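Local coordinates for sensor protein (Geobacter sulfurreducens, PDB 3H7M) that probably serves as the ligand-sensing, periplasmic-binding-protein-like domain of a membrane-bound histidine kinase that phosphorylates a protein histidine using ATP, at residues I95-I100 with A185-A190; F101-S106 with R152-G157; R116-A121 with C159-V164. All blocks are in the same frame, centred on the assembly; numbering follows the deposited sequence.

How the contacts relate
Contacts 1 and 2 both use strand 87-103, which pairs with strand 181-198 in contact 1 and at its far end meets the C-terminus of helix 147-155 in contact 2. Contact 3 lies in the same mixed sheet, one strand further on, where 161-165 pairs with 120-123; it is the most buried of the three. Contact 1 is antiparallel and partly buried, with a histidine side chain adding to its backbone bonds, whereas contact 3 is parallel and ends in charged residues at the surface. Contact 2, also partly buried, depends on one arginine and one leucine. Strand 161-165 joins all three: Val164 O accepts from Ala99 N of contact 1 and Ala162 O from Phe101 N of contact 2.

Contact 1 (I95-I100 with A185-A190); sequences IVYHAI and ARSIAA
His98 and Ile188 form the central backbone pair, an antiparallel hydrogen-bonded one. His98 N donates to Ile188 O at 3.0 Å, while the return bond from Ile188 N to His98 O is weak. Ile100 and Ala185 make a second such pair, with Ile100 N donating to Ala185 O and Ala185 N to Ile100 O at 3.2 Å. One residue lies between the pairs on strand 87-103 and two on the other, so a beta bulge interrupts the register. Ser187 and Ala189 both adopt positive phi as the chain turns its corners.

A side chain adds one more bond. His98 ND1 donates to Ala189 O over 3.1 Å, with an N-H...O angle of 155° and the oxygen 17° out of the ring plane. CG lies anti to the carbonyl carbon, beside the backbone N (chi1 -78°), and from there ND1 faces Ala189 O. Histidine suits the place because its ring can reach a neighbouring carbonyl that the corner turns toward it; Ile127 and Met128 of helix 127-133 also touch this buried side chain.

Strands 87-103 and 181-198 run antiparallel through both lobes, as the interdomain crossings do in family 3 solute-binding proteins, and this contact lies on that pair.

The apolar contacts gather at two places. On the face shared by Ile100, Ala185 and Ile188, Ile100 CD1 comes within 3.3 Å of Ala185 CB, a tight approach that suits the small methyl of alanine, and Ile100 CG1 reaches Ile188 CD1 at 4.0 Å as the two isoleucines cross obliquely. Elsewhere, Tyr97 CE1 meets Ala190 CB at 3.5 Å, the methyl approaching the ring obliquely, while Ser187 OG sits over one ring face. Ile95 CG2 touches the same Ala190 methyl at 3.9 Å.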
loop_
_atom_site.group_PDB
_atom_site.type_symbol
_atom_site.label_atom_id
_atom_site.label_comp_id
_atom_site.label_asym_id
_atom_site.label_seq_id
_atom_site.Cartn_x
_atom_site.Cartn_y
_atom_site.Cartn_z
ATOM N N ILE A 95 5.992 2.125 7.566
ATOM C CA ILE A 95 7.039 1.592 6.698
ATOM C C ILE A 95 6.595 0.207 6.216
ATOM O O ILE A 95 6.293 -0.676 7.016
ATOM C CB ILE A 95 8.364 1.430 7.444
ATOM C CG1 ILE A 95 8.786 2.773 8.032
ATOM C CG2 ILE A 95 9.426 0.912 6.489
ATOM C CD1 ILE A 95 8.934 3.855 7.001
ATOM N N VAL A 96 6.554 0.038 4.904
ATOM C CA VAL A 96 6.138 -1.210 4.283
ATOM C C VAL A 96 7.296 -2.044 3.727
ATOM O O VAL A 96 7.938 -1.662 2.754
ATOM C CB VAL A 96 5.181 -0.927 3.117
ATOM C CG1 VAL A 96 4.727 -2.233 2.476
ATOM C CG2 VAL A 96 4.002 -0.146 3.613
ATOM N N TYR A 97 7.563 -3.182 4.346
ATOM C CA TYR A 97 8.616 -4.076 3.875
ATOM C C TYR A 97 8.025 -4.999 2.830
ATOM O O TYR A 97 6.815 -5.181 2.771
ATOM C CB TYR A 97 9.127 -4.945 5.002
ATOM C CG TYR A 97 10.126 -4.291 5.902
ATOM C CD1 TYR A 97 11.458 -4.151 5.511
ATOM C CD2 TYR A 97 9.763 -3.870 7.178
ATOM C CE1 TYR A 97 12.411 -3.616 6.379
ATOM C CE2 TYR A 97 10.705 -3.331 8.051
ATOM C CZ TYR A 97 12.025 -3.211 7.648
ATOM O OH TYR A 97 12.952 -2.707 8.526
ATOM N N HIS A 98 8.877 -5.569 1.989
ATOM C CA HIS A 98 8.400 -6.518 0.992
ATOM C C HIS A 98 8.932 -7.884 1.344
ATOM O O HIS A 98 9.716 -8.059 2.276
ATOM C CB HIS A 98 8.875 -6.180 -0.406
ATOM C CG HIS A 98 8.119 -5.071 -1.050
ATOM N ND1 HIS A 98 8.352 -3.748 -0.755
ATOM C CD2 HIS A 98 7.132 -5.090 -1.975
ATOM C CE1 HIS A 98 7.539 -2.994 -1.475
ATOM N NE2 HIS A 98 6.789 -3.783 -2.224
ATOM N N ALA A 99 8.503 -8.870 0.586
ATOM C CA ALA A 99 8.973 -10.203 0.857
ATOM C C ALA A 99 8.785 -11.057 -0.364
ATOM O O ALA A 99 7.997 -10.727 -1.255
ATOM C CB ALA A 99 8.215 -10.785 2.022
ATOM N N ILE A 100 9.568 -12.120 -0.433
ATOM C CA ILE A 100 9.423 -13.059 -1.519
ATOM C C ILE A 100 8.636 -14.230 -0.924
ATOM O O ILE A 100 8.968 -14.774 0.138
ATOM C CB ILE A 100 10.769 -13.559 -2.042
ATOM C CG1 ILE A 100 11.516 -12.416 -2.735
ATOM C CG2 ILE A 100 10.536 -14.717 -3.012
ATOM C CD1 ILE A 100 12.960 -12.774 -3.076
ATOM N N ALA A 185 11.899 -14.892 1.429
ATOM C CA ALA A 185 12.825 -13.770 1.522
ATOM C C ALA A 185 12.066 -12.632 2.173
ATOM O O ALA A 185 11.168 -12.039 1.570
ATOM C CB ALA A 185 13.309 -13.363 0.139
ATOM N N ARG A 186 12.438 -12.324 3.404
ATOM C CA ARG A 186 11.766 -11.284 4.152
ATOM C C ARG A 186 12.504 -9.954 4.211
ATOM O O ARG A 186 13.539 -9.764 3.569
ATOM C CB ARG A 186 11.485 -11.805 5.564
ATOM C CG ARG A 186 10.670 -13.107 5.569
ATOM C CD ARG A 186 11.340 -14.198 6.378
ATOM N NE ARG A 186 11.373 -13.870 7.798
ATOM C CZ ARG A 186 10.290 -13.637 8.532
ATOM N NH1 ARG A 186 9.088 -13.693 7.976
ATOM N NH2 ARG A 186 10.404 -13.352 9.824
ATOM N N SER A 187 11.926 -9.035 4.978
ATOM C CA SER A 187 12.456 -7.691 5.199
ATOM C C SER A 187 13.319 -7.059 4.101
ATOM O O SER A 187 14.262 -6.311 4.397
ATOM C CB SER A 187 13.218 -7.656 6.530
ATOM O OG SER A 187 12.346 -7.898 7.625
ATOM N N ILE A 188 13.013 -7.347 2.840
ATOM C CA ILE A 188 13.784 -6.739 1.778
ATOM C C ILE A 188 12.991 -5.583 1.167
ATOM O O ILE A 188 11.772 -5.648 1.050
ATOM C CB ILE A 188 14.167 -7.762 0.672
ATOM C CG1 ILE A 188 12.932 -8.221 -0.100
ATOM C CG2 ILE A 188 14.870 -8.959 1.291
ATOM C CD1 ILE A 188 13.267 -9.111 -1.288
ATOM N N ALA A 189 13.701 -4.512 0.817
ATOM C CA ALA A 189 13.131 -3.306 0.193
ATOM C C ALA A 189 12.032 -2.548 0.956
ATOM O O ALA A 189 10.899 -2.504 0.488
ATOM C CB ALA A 189 12.629 -3.646 -1.226
ATOM N N ALA A 190 12.379 -1.938 2.095
ATOM C CA ALA A 190 11.424 -1.167 2.912
ATOM C C ALA A 190 10.928 0.131 2.249
ATOM O O ALA A 190 11.688 0.833 1.602
ATOM C CB ALA A 190 12.043 -0.844 4.266
#

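Contact 2 (F101-S106 with R152-G157)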
loop_
_atom_site.group_PDB
_atom_site.type_symbol
_atom_site.label_atom_id
_atom_site.label_comp_id
_atom_site.label_asym_id
_atom_site.label_seq_id
_atom_site.Cartn_x
_atom_site.Cartn_y
_atom_site.Cartn_z
ATOM N N PHE A 101 7.581 -14.579 -1.628
ATOM C CA PHE A 101 6.671 -15.650 -1.257
ATOM C C PHE A 101 6.842 -16.822 -2.235
ATOM O O PHE A 101 7.111 -16.617 -3.432
ATOM C CB PHE A 101 5.225 -15.126 -1.338
ATOM C CG PHE A 101 4.873 -14.148 -0.248
ATOM C CD1 PHE A 101 4.413 -14.602 0.989
ATOM C CD2 PHE A 101 5.013 -12.775 -0.450
ATOM C CE1 PHE A 101 4.100 -13.710 2.003
ATOM C CE2 PHE A 101 4.698 -11.880 0.566
ATOM C CZ PHE A 101 4.241 -12.351 1.794
ATOM N N ALA A 102 6.656 -18.034 -1.723
ATOM C CA ALA A 102 6.763 -19.250 -2.525
ATOM C C ALA A 102 5.914 -20.361 -1.917
ATOM O O ALA A 102 5.571 -20.298 -0.736
ATOM C CB ALA A 102 8.217 -19.707 -2.574
ATOM N N ARG A 103 5.600 -21.386 -2.713
ATOM C CA ARG A 103 4.857 -22.533 -2.199
ATOM C C ARG A 103 5.877 -23.250 -1.336
ATOM O O ARG A 103 7.069 -23.184 -1.632
ATOM C CB ARG A 103 4.361 -23.423 -3.332
ATOM C CG ARG A 103 3.371 -22.721 -4.248
ATOM C CD ARG A 103 2.827 -23.644 -5.331
ATOM N NE ARG A 103 3.905 -24.159 -6.163
ATOM C CZ ARG A 103 4.456 -23.504 -7.181
ATOM N NH1 ARG A 103 4.031 -22.290 -7.524
ATOM N NH2 ARG A 103 5.447 -24.072 -7.852
ATOM N N ARG A 104 5.418 -23.882 -0.252
ATOM C CA ARG A 104 6.285 -24.596 0.696
ATOM C C ARG A 104 7.235 -25.599 0.076
ATOM O O ARG A 104 8.415 -25.655 0.422
ATOM C CB ARG A 104 5.455 -25.335 1.736
ATOM C CG ARG A 104 4.921 -24.455 2.806
ATOM C CD ARG A 104 4.176 -25.242 3.862
ATOM N NE ARG A 104 3.654 -24.324 4.864
ATOM C CZ ARG A 104 2.823 -23.326 4.582
ATOM N NH1 ARG A 104 2.425 -23.134 3.331
ATOM N NH2 ARG A 104 2.403 -22.507 5.541
ATOM N N ASP A 105 6.705 -26.418 -0.818
ATOM C CA ASP A 105 7.517 -27.414 -1.482
ATOM C C ASP A 105 8.678 -26.697 -2.178
ATOM O O ASP A 105 9.842 -26.920 -1.849
ATOM C CB ASP A 105 6.660 -28.191 -2.492
ATOM C CG ASP A 105 5.576 -27.328 -3.135
ATOM O OD1 ASP A 105 4.699 -26.829 -2.392
ATOM O OD2 ASP A 105 5.597 -27.147 -4.376
ATOM N N SER A 106 8.328 -25.804 -3.104
ATOM C CA SER A 106 9.274 -25.026 -3.893
ATOM C C SER A 106 10.619 -24.685 -3.272
ATOM O O SER A 106 10.766 -24.614 -2.048
ATOM C CB SER A 106 8.605 -23.752 -4.374
ATOM O OG SER A 106 7.636 -24.057 -5.361
ATOM N N ARG A 152 -2.432 -15.614 -5.471
ATOM C CA ARG A 152 -3.296 -16.689 -5.904
ATOM C C ARG A 152 -2.615 -17.479 -6.999
ATOM O O ARG A 152 -2.668 -18.699 -7.007
ATOM C CB ARG A 152 -4.619 -16.131 -6.419
ATOM C CG ARG A 152 -5.509 -15.656 -5.308
ATOM C CD ARG A 152 -6.636 -14.777 -5.778
ATOM N NE ARG A 152 -7.327 -14.196 -4.625
ATOM C CZ ARG A 152 -7.875 -12.982 -4.599
ATOM N NH1 ARG A 152 -7.809 -12.207 -5.664
ATOM N NH2 ARG A 152 -8.503 -12.550 -3.514
ATOM N N LEU A 153 -1.972 -16.776 -7.928
ATOM C CA LEU A 153 -1.293 -17.427 -9.044
ATOM C C LEU A 153 -0.174 -18.284 -8.500
ATOM O O LEU A 153 0.031 -19.411 -8.930
ATOM C CB LEU A 153 -0.716 -16.398 -10.004
ATOM C CG LEU A 153 -0.036 -17.032 -11.222
ATOM C CD1 LEU A 153 -1.091 -17.604 -12.140
ATOM C CD2 LEU A 153 0.784 -15.990 -11.971
ATOM N N LEU A 154 0.561 -17.752 -7.546
ATOM C CA LEU A 154 1.621 -18.537 -6.962
ATOM C C LEU A 154 1.030 -19.799 -6.317
ATOM O O LEU A 154 1.536 -20.910 -6.488
ATOM C CB LEU A 154 2.306 -17.721 -5.894
ATOM C CG LEU A 154 3.451 -18.395 -5.161
ATOM C CD1 LEU A 154 4.642 -18.608 -6.130
ATOM C CD2 LEU A 154 3.854 -17.500 -3.986
ATOM N N ALA A 155 -0.046 -19.601 -5.558
ATOM C CA ALA A 155 -0.704 -20.670 -4.840
ATOM C C ALA A 155 -1.190 -21.731 -5.812
ATOM O O ALA A 155 -1.124 -22.934 -5.526
ATOM C CB ALA A 155 -1.860 -20.119 -4.050
ATOM N N ALA A 156 -1.655 -21.260 -6.962
ATOM C CA ALA A 156 -2.172 -22.107 -8.019
ATOM C C ALA A 156 -1.104 -22.733 -8.905
ATOM O O ALA A 156 -1.429 -23.307 -9.948
ATOM C CB ALA A 156 -3.130 -21.302 -8.885
ATOM N N GLY A 157 0.159 -22.620 -8.508
ATOM C CA GLY A 157 1.241 -23.163 -9.317
ATOM C C GLY A 157 1.313 -22.496 -10.684
ATOM O O GLY A 157 1.828 -23.076 -11.629
#
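Arg103 reaches the carbonyl of Leu154 with its guanidinium, while Leu154 turns CD2 to the backbone at Phe101. The arginine chain runs straight to CD and then bends, chi3 of -60° turning NE aside, and the guanidinium meets Leu154 O at its edge. NH1 donates to that oxygen at 3.0 Å, in the carbonyl plane and on a lone pair, with an N-H...O angle of 164°. Over one face of the same group lies Gly157 CA, 3.4 Å from NH1.

With CG anti to the backbone N (chi1 180°), Leu154 carries its branch to the strand, where CD2 packs 3.4 Å from Phe101 O and 3.8 Å from Phe101 CB; a branched apolar chain suits this buried side.

Helix 147-155 ends here in a Schellman motif, with Gly157 at the positive-phi C-prime position, a conformation that favours glycine. Gly157 N also donates to Leu154 O, so this carbonyl is gripped twice, and Arg103 NH1 donates to Cys159 O as well. A positive guanidinium beside carbonyls at a helix C-terminus probably interacts favourably with the partial negative charge there, tying the strand end to the helix end.

Contact 3 (R116-A121 with C159-V164); sequences RGRKVA and CDYAVV
Ala121 pairs in parallel with Ala162, its N donating to Tyr161 O at 2.9 Å and its O accepting from Val163 N at 3.1 Å. Strands 120-123 and 161-165 are neighbours in one of the two alpha/beta lobes of a periplasmic-binding-protein fold, and the chain between them passes through helix 127-133, strand 141-144 and helix 147-155.

The packed, buried part is built from small residues. Ala121 CB meets Cys159 SG at 3.7 Å; the sulfur stands between the backbone N and carbonyl carbon of its own residue (chi1 57°). Ala150 and Leu153 of helix 147-155 close over this side, so compact alanine and cysteine fit beneath a helix. Val120, facing the same way as Tyr161, is likewise buried.

Toward solvent these give way to long, exposed Arg118 and Lys119 and the contact turns polar. Arg118 and Tyr161 meet at a slant, guanidinium and ring planes 58° apart, and CD of Arg118 touches Tyr161 CE2 at 3.3 Å. The long, extended chain of Lys119 lays CD against Cys159 CA at 3.7 Å and donates from NZ to Gly158 O. Asp160, whose carboxylate can accept a backbone N-H, takes Lys119 N on the anti side of OD2 at 2.9 Å. Lys119 O in turn receives two donors, Tyr161 N nearly along the C=O axis and Asp160 N from above the carbonyl plane, each at 3.0 Å.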
loop_
_atom_site.group_PDB
_atom_site.type_symbol
_atom_site.label_atom_id
_atom_site.label_comp_id
_atom_site.label_asym_id
_atom_site.label_seq_id
_atom_site.Cartn_x
_atom_site.Cartn_y
_atom_site.Cartn_z
ATOM N N ARG A 116 16.188 -14.220 -10.789
ATOM C CA ARG A 116 16.529 -14.003 -12.193
ATOM C C ARG A 116 16.293 -15.320 -12.909
ATOM O O ARG A 116 16.756 -16.370 -12.453
ATOM C CB ARG A 116 17.998 -13.581 -12.336
ATOM C CG ARG A 116 18.254 -12.080 -12.179
ATOM C CD ARG A 116 18.430 -11.385 -13.536
ATOM N NE ARG A 116 18.495 -9.923 -13.419
ATOM C CZ ARG A 116 19.313 -9.273 -12.594
ATOM N NH1 ARG A 116 20.151 -9.955 -11.800
ATOM N NH2 ARG A 116 19.283 -7.936 -12.557
ATOM N N GLY A 117 15.556 -15.266 -14.012
ATOM C CA GLY A 117 15.269 -16.473 -14.763
ATOM C C GLY A 117 14.023 -17.220 -14.316
ATOM O O GLY A 117 13.621 -18.194 -14.953
ATOM N N ARG A 118 13.406 -16.772 -13.225
ATOM C CA ARG A 118 12.207 -17.421 -12.718
ATOM C C ARG A 118 10.966 -16.591 -12.956
ATOM O O ARG A 118 11.036 -15.379 -13.105
ATOM C CB ARG A 118 12.391 -17.740 -11.246
ATOM C CG ARG A 118 13.512 -18.735 -11.058
ATOM C CD ARG A 118 13.801 -19.056 -9.608
ATOM N NE ARG A 118 14.890 -20.022 -9.494
ATOM C CZ ARG A 118 14.926 -21.182 -10.142
ATOM N NH1 ARG A 118 13.931 -21.523 -10.953
ATOM N NH2 ARG A 118 15.963 -21.995 -9.987
ATOM N N LYS A 119 9.825 -17.257 -13.037
ATOM C CA LYS A 119 8.569 -16.568 -13.291
ATOM C C LYS A 119 8.126 -15.929 -11.971
ATOM O O LYS A 119 8.080 -16.595 -10.936
ATOM C CB LYS A 119 7.543 -17.568 -13.818
ATOM C CG LYS A 119 6.363 -16.928 -14.504
ATOM C CD LYS A 119 5.313 -17.962 -14.897
ATOM C CE LYS A 119 4.205 -17.314 -15.726
ATOM N NZ LYS A 119 3.193 -18.295 -16.203
ATOM N N VAL A 120 7.809 -14.638 -12.015
ATOM C CA VAL A 120 7.450 -13.893 -10.815
ATOM C C VAL A 120 6.230 -13.000 -10.920
ATOM O O VAL A 120 6.135 -12.172 -11.832
ATOM C CB VAL A 120 8.597 -13.008 -10.398
ATOM C CG1 VAL A 120 8.197 -12.178 -9.201
ATOM C CG2 VAL A 120 9.823 -13.865 -10.112
ATOM N N ALA A 121 5.297 -13.150 -9.978
ATOM C CA ALA A 121 4.113 -12.307 -10.005
ATOM C C ALA A 121 4.277 -11.135 -9.043
ATOM O O ALA A 121 4.986 -11.231 -8.020
ATOM C CB ALA A 121 2.876 -13.122 -9.629
ATOM N N CYS A 159 2.964 -19.611 -11.352
ATOM C CA CYS A 159 4.194 -18.834 -11.494
ATOM C C CYS A 159 5.150 -19.427 -10.469
ATOM O O CYS A 159 4.743 -20.310 -9.711
ATOM C CB CYS A 159 3.949 -17.333 -11.247
ATOM S SG CYS A 159 3.213 -16.844 -9.651
ATOM N N ASP A 160 6.403 -18.976 -10.427
ATOM C CA ASP A 160 7.346 -19.573 -9.484
ATOM C C ASP A 160 7.511 -18.887 -8.155
ATOM O O ASP A 160 7.795 -19.533 -7.147
ATOM C CB ASP A 160 8.744 -19.720 -10.116
ATOM C CG ASP A 160 8.725 -20.531 -11.399
ATOM O OD1 ASP A 160 8.110 -21.627 -11.415
ATOM O OD2 ASP A 160 9.332 -20.069 -12.390
ATOM N N TYR A 161 7.387 -17.571 -8.157
ATOM C CA TYR A 161 7.536 -16.800 -6.929
ATOM C C TYR A 161 6.668 -15.604 -7.085
ATOM O O TYR A 161 6.164 -15.326 -8.188
ATOM C CB TYR A 161 8.965 -16.312 -6.741
ATOM C CG TYR A 161 9.944 -17.412 -6.465
ATOM C CD1 TYR A 161 10.124 -17.891 -5.172
ATOM C CD2 TYR A 161 10.656 -18.018 -7.510
ATOM C CE1 TYR A 161 10.989 -18.950 -4.914
ATOM C CE2 TYR A 161 11.525 -19.086 -7.266
ATOM C CZ TYR A 161 11.687 -19.545 -5.967
ATOM O OH TYR A 161 12.547 -20.583 -5.710
ATOM N N ALA A 162 6.465 -14.917 -5.973
ATOM C CA ALA A 162 5.699 -13.681 -5.989
ATOM C C ALA A 162 6.383 -12.778 -4.993
ATOM O O ALA A 162 6.920 -13.247 -3.984
ATOM C CB ALA A 162 4.254 -13.920 -5.584
ATOM N N VAL A 163 6.391 -11.486 -5.300
ATOM C CA VAL A 163 6.991 -10.479 -4.429
ATOM C C VAL A 163 5.909 -9.446 -4.122
ATOM O O VAL A 163 5.406 -8.774 -5.023
ATOM C CB VAL A 163 8.198 -9.791 -5.119
ATOM C CG1 VAL A 163 8.558 -8.502 -4.382
ATOM C CG2 VAL A 163 9.407 -10.747 -5.143
ATOM N N VAL A 164 5.519 -9.342 -2.856
ATOM C CA VAL A 164 4.485 -8.380 -2.487
ATOM C C VAL A 164 4.779 -7.907 -1.096
ATOM O O VAL A 164 5.661 -8.456 -0.427
ATOM C CB VAL A 164 3.065 -8.988 -2.516
ATOM C CG1 VAL A 164 2.780 -9.600 -3.859
ATOM C CG2 VAL A 164 2.925 -10.020 -1.430
#